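Local structure of protein SSD1 (Saccharomyces cerevisiae S288C, 7AM1) at residues A[732-737]-A[848-853]; A[887-892]-A[906-911]; A[723-728]-A[829-834]. The protein binds the untranslated regions of messenger RNAs and represses translation, as a pseudonuclease of the RNase II family with an alternative RNA recognition site. One frame throughout, in Å; residues are numbered along the deposited sequence.

Contact 1. Residues A[732-737]-A[848-853]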
# COMPACT_ATOMS: atom_id res chain seq x y z
N LEU A 732 14.52 17.20 11.24
CA LEU A 732 13.72 18.28 10.70
C LEU A 732 12.70 18.70 11.75
O LEU A 732 12.39 17.96 12.69
CB LEU A 732 12.99 17.86 9.41
CG LEU A 732 13.86 17.34 8.27
CD1 LEU A 732 12.97 16.88 7.13
CD2 LEU A 732 14.85 18.39 7.80
N LEU A 733 12.20 19.92 11.60
CA LEU A 733 11.15 20.46 12.44
C LEU A 733 10.03 20.92 11.51
O LEU A 733 10.27 21.71 10.60
CB LEU A 733 11.67 21.61 13.30
CG LEU A 733 10.70 22.27 14.29
CD1 LEU A 733 10.21 21.26 15.31
CD2 LEU A 733 11.36 23.46 14.98
N THR A 734 8.82 20.40 11.72
CA THR A 734 7.71 20.78 10.87
C THR A 734 6.43 20.77 11.67
O THR A 734 6.31 20.06 12.68
CB THR A 734 7.57 19.84 9.66
OG1 THR A 734 6.57 20.35 8.77
CG2 THR A 734 7.19 18.44 10.10
N MET A 735 5.46 21.55 11.22
CA MET A 735 4.13 21.50 11.80
C MET A 735 3.44 20.23 11.34
O MET A 735 3.57 19.82 10.18
CB MET A 735 3.32 22.73 11.40
CG MET A 735 3.91 24.05 11.88
SD MET A 735 4.14 24.10 13.67
CE MET A 735 2.45 23.88 14.21
N ALA A 736 2.76 19.57 12.26
CA ALA A 736 1.99 18.37 11.97
C ALA A 736 0.62 18.50 12.61
O ALA A 736 0.39 19.37 13.45
CB ALA A 736 2.71 17.10 12.48
N THR A 737 -0.29 17.61 12.23
CA THR A 737 -1.64 17.58 12.77
C THR A 737 -1.81 16.34 13.64
O THR A 737 -1.39 15.24 13.25
CB THR A 737 -2.69 17.59 11.65
OG1 THR A 737 -2.57 18.81 10.90
CG2 THR A 737 -4.10 17.46 12.22
N PRO A 848 10.02 16.93 -0.59
CA PRO A 848 8.94 17.29 0.33
C PRO A 848 9.08 18.73 0.81
O PRO A 848 10.18 19.25 0.99
CB PRO A 848 9.09 16.29 1.48
CG PRO A 848 9.88 15.16 0.91
CD PRO A 848 10.80 15.78 -0.09
N ASN A 849 7.93 19.38 1.02
CA ASN A 849 7.87 20.72 1.56
C ASN A 849 7.59 20.68 3.05
O ASN A 849 6.78 19.87 3.51
CB ASN A 849 6.78 21.54 0.86
CG ASN A 849 7.09 21.79 -0.59
OD1 ASN A 849 8.24 21.98 -0.97
ND2 ASN A 849 6.05 21.79 -1.42
N LEU A 850 8.27 21.53 3.80
CA LEU A 850 7.97 21.65 5.22
C LEU A 850 6.73 22.50 5.43
O LEU A 850 6.41 23.39 4.63
CB LEU A 850 9.16 22.27 5.97
CG LEU A 850 10.47 21.48 5.94
CD1 LEU A 850 11.55 22.22 6.70
CD2 LEU A 850 10.26 20.12 6.54
N ARG A 851 6.01 22.22 6.52
CA ARG A 851 4.91 23.07 6.97
C ARG A 851 5.44 23.94 8.10
O ARG A 851 5.71 23.45 9.20
CB ARG A 851 3.70 22.24 7.41
CG ARG A 851 2.53 23.08 7.94
CD ARG A 851 1.63 23.59 6.83
NE ARG A 851 0.94 22.48 6.17
CZ ARG A 851 -0.29 22.06 6.46
NH1 ARG A 851 -1.01 22.66 7.40
NH2 ARG A 851 -0.80 21.04 5.80
N LEU A 852 5.62 25.22 7.82
CA LEU A 852 6.20 26.14 8.77
C LEU A 852 5.13 27.07 9.33
O LEU A 852 4.11 27.31 8.68
CB LEU A 852 7.30 26.97 8.09
CG LEU A 852 8.39 26.13 7.44
CD1 LEU A 852 9.41 27.00 6.74
CD2 LEU A 852 9.08 25.24 8.46
N PRO A 853 5.31 27.60 10.54
CA PRO A 853 4.31 28.52 11.09
C PRO A 853 4.36 29.86 10.35
O PRO A 853 5.43 30.43 10.16
CB PRO A 853 4.72 28.66 12.56
CG PRO A 853 6.19 28.46 12.54
CD PRO A 853 6.45 27.43 11.46
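The backbones of 732-737 and 848-853 approach closest at Met735 and Arg851, where the amide N of Met735 donates to the carbonyl O of Arg851 over 2.8 Å. The bond is nearly straight, 170° at the hydrogen. The second bond comes from a side chain. Thr734 OG1 stands anti to its own backbone N (chi1 -173°) and accepts from the amide N of Arg851 at 3.0 Å. Backbone and hydroxyl together thus grip both polar backbone atoms of Arg851.

Apolar groups pack around these bonds. Leu850 CD2 lies 4.1 Å from Thr734 CB, and it also meets Leu732 CD1. Met735 lays CB against CG of Arg851 at 3.6 Å. Its CG packs on the ring of Pro853, 4.2 Å from CD. Bends at chi2 and chi3 turn SD and CE off the loop, and the side chain touches Phe866 of helix 862-867. The guanidinium of Arg851 also leaves the contact, to salt bridges with Glu752 and Asp618.

Strand 732-741, in the DIS3L2-like C-terminal region (OB clan), already pairs with strands 745-750 and 888-896. The loop adds one backbone bond beside it, running at 50° to it, and forms no further regular strand. The polar backbone of Arg851 is satisfied by the strand, its charge is matched by acidic groups beyond it, and leucine, methionine and proline carbons surround the two bonds.

Contact 2. Residues A[887-892]-A[906-911]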
# COMPACT_ATOMS: atom_id res chain seq x y z
N GLN A 887 -5.39 19.27 16.30
CA GLN A 887 -4.60 20.47 16.52
C GLN A 887 -3.28 20.37 15.76
O GLN A 887 -2.79 19.28 15.46
CB GLN A 887 -4.34 20.68 18.01
N LYS A 888 -2.72 21.53 15.44
CA LYS A 888 -1.39 21.60 14.85
C LYS A 888 -0.35 21.64 15.96
O LYS A 888 -0.56 22.26 17.00
CB LYS A 888 -1.26 22.84 13.96
CG LYS A 888 -2.34 22.97 12.89
CD LYS A 888 -2.23 21.85 11.86
CE LYS A 888 -3.34 21.93 10.81
NZ LYS A 888 -4.56 21.17 11.21
N ILE A 889 0.76 20.94 15.74
CA ILE A 889 1.81 20.82 16.75
C ILE A 889 3.16 20.78 16.06
O ILE A 889 3.29 20.14 15.00
CB ILE A 889 1.58 19.56 17.61
CG1 ILE A 889 2.66 19.45 18.69
CG2 ILE A 889 1.59 18.31 16.75
CD1 ILE A 889 2.46 18.27 19.62
N PRO A 890 4.19 21.43 16.59
CA PRO A 890 5.53 21.30 15.99
C PRO A 890 6.17 19.97 16.36
O PRO A 890 6.21 19.59 17.53
CB PRO A 890 6.31 22.49 16.57
CG PRO A 890 5.59 22.84 17.81
CD PRO A 890 4.16 22.46 17.65
N ILE A 891 6.68 19.27 15.35
CA ILE A 891 7.18 17.91 15.49
C ILE A 891 8.61 17.85 14.95
O ILE A 891 8.88 18.35 13.85
CB ILE A 891 6.29 16.89 14.75
CG1 ILE A 891 4.93 16.76 15.45
CG2 ILE A 891 6.98 15.54 14.63
CD1 ILE A 891 5.02 16.32 16.89
N LEU A 892 9.50 17.24 15.71
CA LEU A 892 10.84 16.90 15.25
C LEU A 892 10.77 15.55 14.54
O LEU A 892 10.23 14.58 15.07
CB LEU A 892 11.81 16.85 16.42
CG LEU A 892 12.03 18.20 17.11
CD1 LEU A 892 12.36 18.01 18.59
CD2 LEU A 892 13.14 18.97 16.42
N VAL A 906 9.28 10.43 15.55
CA VAL A 906 8.81 11.79 15.77
C VAL A 906 8.83 12.10 17.26
O VAL A 906 8.62 11.21 18.10
CB VAL A 906 7.39 12.03 15.20
CG1 VAL A 906 7.42 12.01 13.69
CG2 VAL A 906 6.42 10.99 15.75
N ARG A 907 9.08 13.36 17.58
CA ARG A 907 9.04 13.88 18.94
C ARG A 907 8.38 15.24 18.93
O ARG A 907 8.55 16.02 17.99
CB ARG A 907 10.44 13.97 19.54
CG ARG A 907 11.16 12.64 19.66
CD ARG A 907 12.65 12.82 19.84
NE ARG A 907 13.20 11.77 20.69
CZ ARG A 907 14.37 11.83 21.31
NH1 ARG A 907 15.15 12.91 21.17
NH2 ARG A 907 14.77 10.82 22.07
N ALA A 908 7.62 15.53 19.99
CA ALA A 908 7.09 16.87 20.18
C ALA A 908 8.19 17.82 20.62
O ALA A 908 9.04 17.47 21.44
CB ALA A 908 5.97 16.87 21.22
N LEU A 909 8.17 19.02 20.05
CA LEU A 909 9.02 20.10 20.52
C LEU A 909 8.62 20.48 21.94
O LEU A 909 7.43 20.57 22.25
CB LEU A 909 8.88 21.30 19.58
CG LEU A 909 9.76 22.53 19.79
CD1 LEU A 909 11.20 22.21 19.44
CD2 LEU A 909 9.26 23.73 18.99
N ASN A 910 9.60 20.65 22.81
CA ASN A 910 9.32 21.12 24.16
C ASN A 910 9.01 22.61 24.12
O ASN A 910 9.92 23.43 23.91
CB ASN A 910 10.50 20.84 25.09
CG ASN A 910 10.21 21.22 26.53
OD1 ASN A 910 9.23 21.89 26.83
ND2 ASN A 910 11.08 20.79 27.44
N PRO A 911 7.76 23.02 24.35
CA PRO A 911 7.45 24.45 24.31
C PRO A 911 8.04 25.22 25.48
O PRO A 911 8.04 26.46 25.44
CB PRO A 911 5.92 24.49 24.33
CG PRO A 911 5.53 23.25 25.03
CD PRO A 911 6.59 22.22 24.75
O HOH W 1 5.08 20.49 20.54
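Ile891 lays its CG2 methyl against the branch of Val906, 3.6 Å from CB and 3.7 Å from CG1. The two side chains cross obliquely. The other arm of Ile891 runs the opposite way along the partner strand. Chi1 sets CG1 beside the backbone N, and the bend at chi2 (-59°) brings CD1 to 3.9 Å from CA of Ala908. The methyl CB of Ala908 meets CD1 of Ile889 at 4.1 Å, so the ends of two isoleucines gather near this small residue.

Pro890 and Leu909 form a second apolar pair. Their side chains cross at about a right angle, with CD2 of Leu909 4.0 Å from CG of the proline ring. Phe866 of helix 862-867 touches both residues. Leu892 buries much of its surface against the partner segment: its CB packs against O of Arg907, and its CD1 is near CD1 of Leu909.

The backbones are antiparallel. Leu892 and Arg907 make a hydrogen-bonded pair: N of Leu892 donates to O of Arg907 at 2.8 Å, and N of Arg907 returns a bond to O of Leu892. Ile891 and Ala908 are the adjacent non-hydrogen-bonded pair. Beyond the strand end, N of Leu909 gives a straight bond of 3.2 Å to O of Pro890. A water donates to O of Leu909 at 2.9 Å and, weakly, to O of Pro890, so it spans the place where the chains part.

Proline has no amide hydrogen, so Pro890 can serve only as an acceptor here. The arrangement is that of a beta hairpin, strands 888-896 and 903-908, at one edge of a five-stranded antiparallel sheet.

Contact 3. Residues A[723-728]-A[829-834]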
# COMPACT_ATOMS: atom_id res chain seq x y z
N ASN A 723 16.69 12.70 5.92
CA ASN A 723 17.98 12.87 6.59
C ASN A 723 18.91 13.81 5.82
O ASN A 723 19.76 14.47 6.43
CB ASN A 723 18.66 11.52 6.79
CG ASN A 723 18.04 10.72 7.92
OD1 ASN A 723 17.30 11.25 8.74
ND2 ASN A 723 18.36 9.43 7.97
N ASP A 724 18.77 13.85 4.50
CA ASP A 724 19.56 14.79 3.71
C ASP A 724 19.07 16.21 3.92
O ASP A 724 19.88 17.15 3.98
CB ASP A 724 19.49 14.39 2.23
CG ASP A 724 20.25 15.34 1.32
OD1 ASP A 724 19.86 16.52 1.22
OD2 ASP A 724 21.23 14.89 0.69
N MET A 725 17.76 16.40 4.06
CA MET A 725 17.22 17.72 4.37
C MET A 725 17.70 18.22 5.72
O MET A 725 17.84 19.43 5.92
CB MET A 725 15.69 17.68 4.33
CG MET A 725 15.12 17.50 2.92
SD MET A 725 13.35 17.13 2.93
CE MET A 725 12.63 18.65 3.54
N GLY A 726 17.94 17.31 6.67
CA GLY A 726 18.50 17.70 7.95
C GLY A 726 19.93 17.23 8.13
O GLY A 726 20.33 16.85 9.24
N ASN A 727 20.72 17.29 7.06
CA ASN A 727 22.07 16.73 7.08
C ASN A 727 22.94 17.36 8.18
O ASN A 727 23.80 16.68 8.75
CB ASN A 727 22.74 16.89 5.71
CG ASN A 727 22.71 18.32 5.20
OD1 ASN A 727 22.74 19.27 5.98
ND2 ASN A 727 22.66 18.47 3.88
N THR A 728 22.74 18.65 8.48
CA THR A 728 23.55 19.32 9.50
C THR A 728 22.90 19.30 10.88
O THR A 728 23.61 19.46 11.88
CB THR A 728 23.82 20.77 9.11
OG1 THR A 728 22.59 21.51 9.04
CG2 THR A 728 24.54 20.85 7.77
N GLU A 829 15.03 28.84 -0.76
CA GLU A 829 16.26 28.07 -0.92
C GLU A 829 16.08 26.64 -0.44
O GLU A 829 15.33 26.38 0.50
CB GLU A 829 17.40 28.72 -0.15
CG GLU A 829 17.98 29.95 -0.78
CD GLU A 829 19.02 30.62 0.11
OE1 GLU A 829 19.18 30.22 1.28
OE2 GLU A 829 19.68 31.56 -0.37
N PRO A 830 16.79 25.69 -1.06
CA PRO A 830 16.61 24.28 -0.69
C PRO A 830 17.36 23.85 0.56
O PRO A 830 18.48 24.30 0.84
CB PRO A 830 17.15 23.53 -1.92
CG PRO A 830 18.13 24.47 -2.53
CD PRO A 830 17.62 25.85 -2.27
N LEU A 831 16.72 22.96 1.32
CA LEU A 831 17.38 22.24 2.40
C LEU A 831 18.13 21.01 1.88
O LEU A 831 19.10 20.57 2.50
CB LEU A 831 16.36 21.78 3.45
CG LEU A 831 15.75 22.81 4.39
CD1 LEU A 831 14.44 22.26 4.95
CD2 LEU A 831 16.71 23.15 5.52
N ILE A 832 17.68 20.47 0.75
CA ILE A 832 18.21 19.22 0.22
C ILE A 832 19.53 19.46 -0.49
O ILE A 832 19.72 20.47 -1.18
CB ILE A 832 17.18 18.60 -0.74
CG1 ILE A 832 17.61 17.20 -1.17
CG2 ILE A 832 16.99 19.49 -1.97
CD1 ILE A 832 16.63 16.54 -2.12
N SER A 833 20.46 18.51 -0.33
CA SER A 833 21.75 18.62 -0.97
C SER A 833 21.60 18.58 -2.49
O SER A 833 20.59 18.10 -3.03
CB SER A 833 22.68 17.49 -0.52
OG SER A 833 22.34 16.27 -1.15
N ASP A 834 22.62 19.07 -3.18
CA ASP A 834 22.60 19.15 -4.63
C ASP A 834 22.70 17.76 -5.25
O ASP A 834 22.04 17.49 -6.26
CB ASP A 834 23.74 20.04 -5.14
CG ASP A 834 23.45 21.52 -4.94
OD1 ASP A 834 22.32 21.96 -5.24
OD2 ASP A 834 24.36 22.26 -4.50
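The carboxylate of Asp724 faces Ser833 with both oxygens, in a two-pronged grip between the last turn of helix 689-725 and the N-cap of helix 834-842. OD1 accepts from the amide N of Ser833 at 2.6 Å in a straight bond, 176° at the hydrogen. OD2 accepts from the hydroxyl OG of Ser833, also at 2.6 Å. Each oxygen uses its syn lone pair, the one on the side of the other oxygen. CG of Asp724 stands anti to the backbone N (chi1 178°), which carries the carboxylate out toward the loop.

Ser833 is itself the N-cap residue. Its OG sits between the backbone N and the carbonyl carbon (chi1 76°) and has a weak bond to N of Leu836. The acid therefore grips the capping serine through both its N and its OG. The start of helix 834-842 would probably favour the negative charge, while the C-terminal end of the acid's own helix would act the other way. An alanine in place of Asp724 would probably leave the N and OG of Ser833 without their acceptors here, and the capping hydroxyl, still weakly bonded to Leu836, freer to turn.

The apolar side chains lie beside this polar pair. Leu831 brings CB to 4.2 Å from CB of Met725, and its CB and CD2 lie against the carbonyl O of Met725, CB at 3.7 Å. Leu831 also touches helix 814-827. Met725 CG meets CB of Ile832. The helix stops here, as Gly726 is the first residue to leave helical geometry. Ile832 also borders the carboxylate: its CG1, anti to the backbone N, lies 3.4 Å from OD1 of Asp724.

In the fold
Contacts 1 and 2 share a sheet: strands 732-741 and 888-896 are neighbours in it, joined by bonds from Ile889 N to Ala736 O and from Ile891 N to Thr734 O. Both are buried. Contact 2 uses regular strand pairing and apolar packing, whereas contact 1 adds a loop through one backbone bond and a threonine hydroxyl. Contact 3 is only partly buried and relies on a carboxylate. It touches contact 1 where Leu831 meets Leu850. Helix 689-725 is followed by strand 732-741, which brings Leu732 near Met725 and Gly726. Contacts 2 and 3 do not touch; their nearest atoms are about 10 Å apart.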